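Local coordinates for protein nitrite oxidoreductase subunit A (Kuenenia stuttgartiensis, PDB 7B04) that is a NarG-like molybdopterin oxidoreductase subunit that binds a molybdenum atom, two MD1 molecules and an iron/sulfur cluster, at residues E527-F533 / N1095-E1100; F911-K917 / N1014-H1020. All coordinates share one frame; numbering follows the deposited sequence.

Contact 1: E527-F533 / N1095-E1100; sequences EGVNHYF and NTVPKE. With MD1 (phosphoric acid 4-(2-amino-4-oxo-3,4,5,6,-tetrahydro-pteridin-6-yl)-2-hydroxy-3,4-dimercapto-but-3-en-yl ester guanylate ester), chain C.
Pro-1098 lays its ring carbon CD over one face of the His-531 imidazole in a CH-pi contact, 3.6 Å from the ring centroid and toward the rim. Glu-527 CB covers the opposite face. This histidine and proline also touch the second MD1. Lys-1099 places its CB over the Tyr-532 ring in another CH-pi contact, 3.7 Å from the centroid. Beyond CG the lysine is fully extended, and NZ donates a hydrogen bond to O1A of the chain C MD1 at 2.7 Å. NZ also makes a weak hydrogen bond to Glu-527 O. Tyr-532 OH donates to N7 of this MD1 at 2.9 Å, at the edge of the phenol ring, and Glu-527 N donates to its O2B at 3.0 Å. In this molybdopterin oxidoreductase fold, the short helix that follows strand 521-525 thus meets a C-terminal loop to form one wall of the MD1 site. A backbone bond from Lys-1099 N to His-531 O, 3.1 Å long, joins the two. Glu-1100 CG packs 3.6 Å from Phe-533 CB. Further out, His-531 NE2 is bonded to His-273 O, which, with the groups on both faces, would limit ring rotation. Glu-1100 OE2 accepts from Glu-852 N and Ala-853 N.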
# COMPACT_ATOMS: atom_id res chain seq x y z
N GLU B 527 7.48 4.05 -14.95
CA GLU B 527 8.20 2.83 -15.29
C GLU B 527 7.30 1.74 -15.84
O GLU B 527 7.77 0.63 -16.09
CB GLU B 527 8.98 2.36 -14.06
CG GLU B 527 10.15 3.29 -13.75
CD GLU B 527 9.70 4.61 -13.17
OE1 GLU B 527 8.85 4.60 -12.26
OE2 GLU B 527 10.17 5.67 -13.64
N GLY B 528 6.01 2.03 -16.01
CA GLY B 528 5.20 1.17 -16.85
C GLY B 528 5.64 1.19 -18.29
O GLY B 528 5.38 0.24 -19.03
N VAL B 529 6.32 2.26 -18.71
CA VAL B 529 6.89 2.35 -20.05
C VAL B 529 8.41 2.49 -19.97
O VAL B 529 9.12 2.13 -20.91
CB VAL B 529 6.26 3.51 -20.84
CG1 VAL B 529 4.78 3.27 -21.02
CG2 VAL B 529 6.51 4.83 -20.12
N ASN B 530 8.91 3.02 -18.85
CA ASN B 530 10.36 3.16 -18.69
C ASN B 530 11.06 1.84 -18.41
O ASN B 530 12.29 1.78 -18.51
CB ASN B 530 10.68 4.14 -17.57
CG ASN B 530 10.63 5.59 -18.02
OD1 ASN B 530 10.83 5.89 -19.20
ND2 ASN B 530 10.36 6.49 -17.09
N HIS B 531 10.32 0.78 -18.08
CA HIS B 531 10.90 -0.54 -17.85
C HIS B 531 10.82 -1.43 -19.08
O HIS B 531 10.83 -2.66 -18.96
CB HIS B 531 10.23 -1.20 -16.65
CG HIS B 531 10.70 -0.67 -15.33
ND1 HIS B 531 10.12 -1.03 -14.13
CD2 HIS B 531 11.69 0.20 -15.01
CE1 HIS B 531 10.73 -0.41 -13.14
NE2 HIS B 531 11.69 0.34 -13.65
N TYR B 532 10.75 -0.83 -20.27
CA TYR B 532 10.91 -1.54 -21.53
C TYR B 532 12.14 -1.00 -22.26
O TYR B 532 12.57 0.13 -22.04
CB TYR B 532 9.66 -1.41 -22.41
CG TYR B 532 8.46 -2.14 -21.88
CD1 TYR B 532 8.33 -3.52 -22.03
CD2 TYR B 532 7.44 -1.46 -21.22
CE1 TYR B 532 7.23 -4.20 -21.54
CE2 TYR B 532 6.34 -2.13 -20.73
CZ TYR B 532 6.24 -3.49 -20.89
OH TYR B 532 5.13 -4.15 -20.40
N PHE B 533 12.68 -1.84 -23.15
CA PHE B 533 13.97 -1.57 -23.77
C PHE B 533 13.99 -0.22 -24.47
O PHE B 533 14.93 0.57 -24.29
CB PHE B 533 14.32 -2.68 -24.75
CG PHE B 533 15.71 -2.58 -25.32
CD1 PHE B 533 16.80 -3.07 -24.62
CD2 PHE B 533 15.92 -2.00 -26.56
CE1 PHE B 533 18.07 -2.98 -25.14
CE2 PHE B 533 17.19 -1.91 -27.09
CZ PHE B 533 18.27 -2.40 -26.38
N ASN B 1095 19.56 2.14 -17.97
CA ASN B 1095 18.28 2.21 -17.28
C ASN B 1095 17.64 0.83 -17.37
O ASN B 1095 17.14 0.43 -18.43
CB ASN B 1095 17.38 3.26 -17.92
CG ASN B 1095 16.53 3.98 -16.91
OD1 ASN B 1095 17.03 4.74 -16.08
ND2 ASN B 1095 15.22 3.72 -16.95
N THR B 1096 17.69 0.09 -16.26
CA THR B 1096 17.31 -1.32 -16.29
C THR B 1096 15.83 -1.48 -16.60
O THR B 1096 14.98 -0.64 -16.25
CB THR B 1096 17.62 -1.98 -14.96
OG1 THR B 1096 16.70 -1.49 -13.97
CG2 THR B 1096 19.06 -1.70 -14.56
N VAL B 1097 15.51 -2.58 -17.28
CA VAL B 1097 14.15 -2.86 -17.74
C VAL B 1097 13.71 -4.25 -17.30
O VAL B 1097 14.12 -5.25 -17.90
CB VAL B 1097 14.08 -2.72 -19.27
CG1 VAL B 1097 14.08 -1.27 -19.62
CG2 VAL B 1097 15.27 -3.45 -19.95
N PRO B 1098 12.87 -4.36 -16.27
CA PRO B 1098 12.39 -5.70 -15.88
C PRO B 1098 11.23 -6.20 -16.72
O PRO B 1098 10.97 -7.41 -16.71
CB PRO B 1098 11.97 -5.51 -14.41
CG PRO B 1098 12.60 -4.23 -13.98
CD PRO B 1098 12.62 -3.37 -15.21
N LYS B 1099 10.55 -5.32 -17.44
CA LYS B 1099 9.36 -5.70 -18.20
C LYS B 1099 9.65 -6.23 -19.60
O LYS B 1099 8.73 -6.74 -20.25
CB LYS B 1099 8.39 -4.52 -18.26
CG LYS B 1099 7.88 -4.14 -16.89
CD LYS B 1099 6.87 -3.02 -16.92
CE LYS B 1099 6.43 -2.69 -15.50
NZ LYS B 1099 5.37 -1.65 -15.45
N GLU B 1100 10.89 -6.12 -20.08
CA GLU B 1100 11.23 -6.72 -21.37
C GLU B 1100 11.39 -8.22 -21.13
O GLU B 1100 12.50 -8.75 -20.98
CB GLU B 1100 12.49 -6.10 -21.96
CG GLU B 1100 12.17 -4.96 -22.91
CD GLU B 1100 11.78 -5.43 -24.29
OE1 GLU B 1100 11.15 -4.64 -25.02
OE2 GLU B 1100 12.10 -6.59 -24.65
PB MD1 C . 5.08 3.27 -11.76
O3B MD1 C . 5.49 1.83 -12.44
O1B MD1 C . 3.57 3.40 -11.71
O2B MD1 C . 5.65 4.40 -12.58
O3A MD1 C . 5.69 3.32 -10.23
C10 MD1 C . 7.07 3.40 -10.02
C11 MD1 C . 7.34 4.24 -8.74
O11 MD1 C . 6.12 3.92 -7.75
C12 MD1 C . 8.59 4.01 -8.30
S12 MD1 C . 9.91 3.77 -9.52
C13 MD1 C . 9.07 3.98 -6.82
S13 MD1 C . 10.84 3.66 -6.57
C14 MD1 C . 8.25 4.11 -5.65
N15 MD1 C . 7.32 2.80 -5.67
C16 MD1 C . 6.21 2.90 -4.81
C15 MD1 C . 5.74 1.75 -3.99
O14 MD1 C . 6.29 0.71 -4.05
N17 MD1 C . 4.55 1.93 -3.11
C17 MD1 C . 3.83 3.29 -3.04
N16 MD1 C . 2.68 3.46 -2.17
N18 MD1 C . 4.31 4.46 -3.86
C20 MD1 C . 5.46 4.31 -4.72
N8 MD1 C . 5.95 5.36 -5.52
C7 MD1 C . 7.55 5.44 -5.46
PA MD1 C . 4.42 0.63 -12.82
O1A MD1 C . 5.19 -0.65 -13.00
O2A MD1 C . 3.44 0.49 -11.68
O5' MD1 C . 3.59 0.96 -14.21
C5' MD1 C . 2.45 1.76 -14.15
C4' MD1 C . 1.37 1.28 -15.18
O4' MD1 C . 1.94 1.17 -16.63
C1' MD1 C . 1.36 -0.19 -17.12
N9 MD1 C . 2.15 -0.75 -18.24
C4 MD1 C . 2.14 -0.15 -19.43
N3 MD1 C . 1.44 1.08 -19.92
C2 MD1 C . 1.62 1.52 -21.30
N2 MD1 C . 0.94 2.71 -21.77
N1 MD1 C . 2.46 0.76 -22.20
C6 MD1 C . 3.12 -0.42 -21.72
O6 MD1 C . 3.82 -1.04 -22.45
C5 MD1 C . 2.93 -0.87 -20.27
N7 MD1 C . 3.42 -1.90 -19.59
C8 MD1 C . 2.94 -1.84 -18.33
C2' MD1 C . 1.46 -0.90 -16.08
O2' MD1 C . 0.60 -2.08 -16.17
C3' MD1 C . 0.94 0.11 -14.87
O3' MD1 C . -0.51 0.13 -14.82

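Contact 2: F911-K917 / N1014-H1020; sequences FYCVTPK and NCTMMKH. With MD1 (phosphoric acid 4-(2-amino-4-oxo-3,4,5,6,-tetrahydro-pteridin-6-yl)-2-hydroxy-3,4-dimercapto-but-3-en-yl ester guanylate ester), chain D.
Tyr-912, Cys-913 and Val-914 pair in parallel register with Cys-1015, Thr-1016 and Met-1017, and the two strand directions differ by 26°. Hydrogen bonds from Tyr-912 N to Asn-1014 O, Val-914 N to Thr-1016 O and Met-1018 N to Val-914 O join them, with His-1020 N to Pro-916 O beyond. Thr-1016 grips Tyr-912 O twice. Its OG1 donates in the carbonyl plane, on a lone pair, at 2.6 Å. Its backbone N comes from above that plane. OG1 can do this because it sits between its own backbone N and carbonyl carbon (chi1 64°). One face of the pair carries Tyr-912, Val-914, Cys-1015 and Met-1017. There Val-914 CG2 meets Met-1017 CG at 3.6 Å, the side chains crossing at about a right angle. Pro-916 CD touches the same CG. Cys-913 and Thr-1016 lie on the other face, where Cys-913 SG meets Met-1018 CE.

Past the strands both segments reach the second MD1, chain D. The His-1020 ring lies with one face on the pterin, MD1 C16 over its centre. Its NE2 donates at the ring edge to MD1 O11, 2.6 Å away. Lys-917 runs beside His-1020 in the same direction. Thr-915 OG1 accepts from MD1 N17, though the modelled distance is doubtfully short. Lys-1019 NZ donates to Lys-917 O at 3.1 Å and forms a salt bridge with Glu-311. The sheet is consistent with the double-psi beta-barrel of the C-terminal domain in this family. Strand 911-914 is flanked by strand 1102-1109, through a backbone hydrogen bond of Phe-911 with Val-1103. Strand 1015-1018 is flanked by strand 956-959, through a backbone hydrogen bond of Met-1017 with His-958, while Met-1018 packs on Leu-1001 and Leu-1003 of strand 1001-1007.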
# COMPACT_ATOMS: atom_id res chain seq x y z
N PHE B 911 2.99 -14.65 -23.11
CA PHE B 911 2.34 -13.84 -22.08
C PHE B 911 3.30 -12.75 -21.65
O PHE B 911 4.43 -13.04 -21.24
CB PHE B 911 1.95 -14.69 -20.87
CG PHE B 911 0.73 -15.52 -21.07
CD1 PHE B 911 -0.53 -14.93 -21.09
CD2 PHE B 911 0.82 -16.90 -21.22
CE1 PHE B 911 -1.66 -15.70 -21.27
CE2 PHE B 911 -0.31 -17.67 -21.40
CZ PHE B 911 -1.55 -17.06 -21.43
N TYR B 912 2.86 -11.50 -21.73
CA TYR B 912 3.66 -10.47 -21.10
C TYR B 912 3.60 -10.67 -19.59
O TYR B 912 2.70 -11.33 -19.06
CB TYR B 912 3.15 -9.07 -21.46
CG TYR B 912 3.18 -8.73 -22.94
CD1 TYR B 912 4.35 -8.27 -23.54
CD2 TYR B 912 2.05 -8.86 -23.73
CE1 TYR B 912 4.38 -7.96 -24.89
CE2 TYR B 912 2.07 -8.56 -25.07
CZ TYR B 912 3.24 -8.11 -25.65
OH TYR B 912 3.26 -7.80 -26.99
N CYS B 913 4.55 -10.08 -18.89
CA CYS B 913 4.57 -10.26 -17.44
C CYS B 913 5.08 -8.94 -16.85
O CYS B 913 6.27 -8.76 -16.62
CB CYS B 913 5.43 -11.43 -17.00
SG CYS B 913 5.23 -11.86 -15.26
N VAL B 914 4.14 -8.05 -16.58
CA VAL B 914 4.47 -6.77 -15.99
C VAL B 914 4.69 -6.98 -14.50
O VAL B 914 4.05 -7.82 -13.87
CB VAL B 914 3.35 -5.75 -16.25
CG1 VAL B 914 3.29 -5.38 -17.72
CG2 VAL B 914 2.02 -6.32 -15.79
N THR B 915 5.64 -6.24 -13.93
CA THR B 915 5.86 -6.26 -12.49
C THR B 915 5.77 -4.82 -11.99
O THR B 915 6.79 -4.18 -11.71
CB THR B 915 7.19 -6.92 -12.11
OG1 THR B 915 8.28 -6.18 -12.68
CG2 THR B 915 7.23 -8.36 -12.60
N PRO B 916 4.56 -4.30 -11.84
CA PRO B 916 4.39 -2.93 -11.37
C PRO B 916 4.61 -2.88 -9.87
O PRO B 916 4.87 -3.90 -9.22
CB PRO B 916 2.94 -2.60 -11.75
CG PRO B 916 2.53 -3.66 -12.73
CD PRO B 916 3.28 -4.87 -12.29
N LYS B 917 4.52 -1.69 -9.32
CA LYS B 917 4.62 -1.52 -7.88
C LYS B 917 3.24 -1.38 -7.26
O LYS B 917 2.28 -0.96 -7.90
CB LYS B 917 5.54 -0.35 -7.55
CG LYS B 917 6.94 -0.68 -8.03
CD LYS B 917 8.00 0.26 -7.55
CE LYS B 917 9.32 -0.12 -8.20
NZ LYS B 917 9.35 0.29 -9.63
N ASN B 1014 -3.07 -11.60 -23.25
CA ASN B 1014 -1.64 -11.88 -23.29
C ASN B 1014 -0.84 -11.10 -22.25
O ASN B 1014 0.36 -10.87 -22.45
CB ASN B 1014 -1.09 -11.60 -24.68
CG ASN B 1014 -1.72 -12.49 -25.74
OD1 ASN B 1014 -2.47 -12.02 -26.60
ND2 ASN B 1014 -1.41 -13.78 -25.69
N CYS B 1015 -1.44 -10.73 -21.12
CA CYS B 1015 -0.73 -9.91 -20.15
C CYS B 1015 -1.01 -10.41 -18.75
O CYS B 1015 -2.17 -10.56 -18.35
CB CYS B 1015 -1.12 -8.43 -20.27
SG CYS B 1015 -0.22 -7.33 -19.15
N THR B 1016 0.06 -10.65 -18.00
CA THR B 1016 0.00 -11.12 -16.63
C THR B 1016 0.74 -10.12 -15.74
O THR B 1016 1.63 -9.40 -16.20
CB THR B 1016 0.63 -12.51 -16.49
OG1 THR B 1016 2.03 -12.44 -16.80
CG2 THR B 1016 -0.04 -13.49 -17.44
N MET B 1017 0.37 -10.10 -14.46
CA MET B 1017 0.87 -9.08 -13.56
C MET B 1017 1.27 -9.69 -12.23
O MET B 1017 0.52 -10.48 -11.65
CB MET B 1017 -0.18 -7.99 -13.33
CG MET B 1017 0.36 -6.74 -12.65
SD MET B 1017 0.44 -6.83 -10.85
CE MET B 1017 -1.26 -6.47 -10.41
N MET B 1018 2.45 -9.31 -11.75
CA MET B 1018 2.89 -9.60 -10.40
C MET B 1018 3.40 -8.30 -9.80
O MET B 1018 4.18 -7.59 -10.44
CB MET B 1018 4.00 -10.66 -10.37
CG MET B 1018 3.61 -12.01 -10.95
SD MET B 1018 4.90 -13.25 -10.73
CE MET B 1018 6.13 -12.68 -11.90
N LYS B 1019 2.98 -7.99 -8.58
CA LYS B 1019 3.47 -6.77 -7.95
C LYS B 1019 4.94 -6.98 -7.59
O LYS B 1019 5.39 -8.10 -7.33
CB LYS B 1019 2.63 -6.40 -6.73
CG LYS B 1019 1.25 -5.85 -7.11
CD LYS B 1019 1.39 -4.58 -7.94
CE LYS B 1019 0.03 -3.95 -8.22
NZ LYS B 1019 0.13 -2.77 -9.13
N HIS B 1020 5.69 -5.89 -7.58
CA HIS B 1020 7.14 -5.97 -7.45
C HIS B 1020 7.54 -6.08 -5.99
O HIS B 1020 6.88 -5.51 -5.11
CB HIS B 1020 7.80 -4.73 -8.07
CG HIS B 1020 9.26 -4.63 -7.77
ND1 HIS B 1020 10.15 -5.64 -8.07
CD2 HIS B 1020 10.00 -3.64 -7.20
CE1 HIS B 1020 11.36 -5.29 -7.69
NE2 HIS B 1020 11.30 -4.08 -7.17
PB MD1 D . 15.29 -0.69 -3.01
O3B MD1 D . 13.89 -0.94 -2.19
O1B MD1 D . 16.16 -1.91 -2.84
O2B MD1 D . 15.99 0.51 -2.43
O3A MD1 D . 15.03 -0.42 -4.62
C10 MD1 D . 13.80 0.01 -5.12
C11 MD1 D . 13.53 -0.67 -6.49
O11 MD1 D . 12.60 -1.96 -6.26
C12 MD1 D . 13.01 0.19 -7.36
S12 MD1 D . 12.57 1.86 -6.80
C13 MD1 D . 12.73 -0.09 -8.87
S13 MD1 D . 12.01 1.32 -9.76
C14 MD1 D . 12.95 -1.30 -9.65
N15 MD1 D . 11.49 -1.88 -9.94
C16 MD1 D . 11.42 -3.22 -10.38
C15 MD1 D . 10.14 -3.73 -10.93
O14 MD1 D . 9.20 -3.01 -11.00
N17 MD1 D . 10.04 -5.14 -11.39
C17 MD1 D . 11.26 -6.08 -11.28
N16 MD1 D . 11.15 -7.46 -11.74
N18 MD1 D . 12.56 -5.57 -10.73
C20 MD1 D . 12.69 -4.21 -10.29
N8 MD1 D . 13.93 -3.79 -9.77
C7 MD1 D . 13.99 -2.30 -9.20
PA MD1 D . 13.82 -1.06 -0.54
O1A MD1 D . 12.46 -0.63 -0.04
O2A MD1 D . 14.05 -2.50 -0.19
O5' MD1 D . 14.99 -0.21 0.24
C5' MD1 D . 14.84 -0.09 1.63
C4' MD1 D . 15.72 -1.16 2.37
O4' MD1 D . 16.56 -0.45 3.47
C1' MD1 D . 15.84 -0.77 4.82
N9 MD1 D . 15.64 0.47 5.62
C4 MD1 D . 16.70 1.08 6.12
N3 MD1 D . 18.15 0.76 6.02
C2 MD1 D . 19.12 1.63 6.68
N2 MD1 D . 20.53 1.32 6.57
N1 MD1 D . 18.69 2.79 7.42
C6 MD1 D . 17.30 3.09 7.51
O6 MD1 D . 16.94 4.04 8.12
C5 MD1 D . 16.28 2.17 6.82
N7 MD1 D . 14.95 2.21 6.74
C8 MD1 D . 14.54 1.15 6.00
C2' MD1 D . 14.72 -1.29 4.50
O2' MD1 D . 14.34 -2.31 5.47
C3' MD1 D . 14.97 -1.98 3.01
O3' MD1 D . 15.66 -3.26 3.19

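Overall arrangement
From the N terminus, the chain first reaches 527-533, just after strand 521-525 of the five-stranded parallel sheet. It then runs on to 911-917, which begins with strand 911-914, the first along the chain of the mixed sheet. Contact 2 closes a loop of 96 residues when 1014-1020 returns beside that strand. Contact 1 closes later, at 1095-1100, after 561 residues. The shorter loop therefore lies wholly within the longer one. Contact 1 ties the parallel sheet region to the C-terminal part, and contact 2 stays within that part. Their centres are 12 Å apart, and they touch where Tyr-532 OH packs 3.5 Å from Val-914 CG1. Contact 1 hydrogen-bonds to the chain C MD1, contact 2 to the chain D MD1.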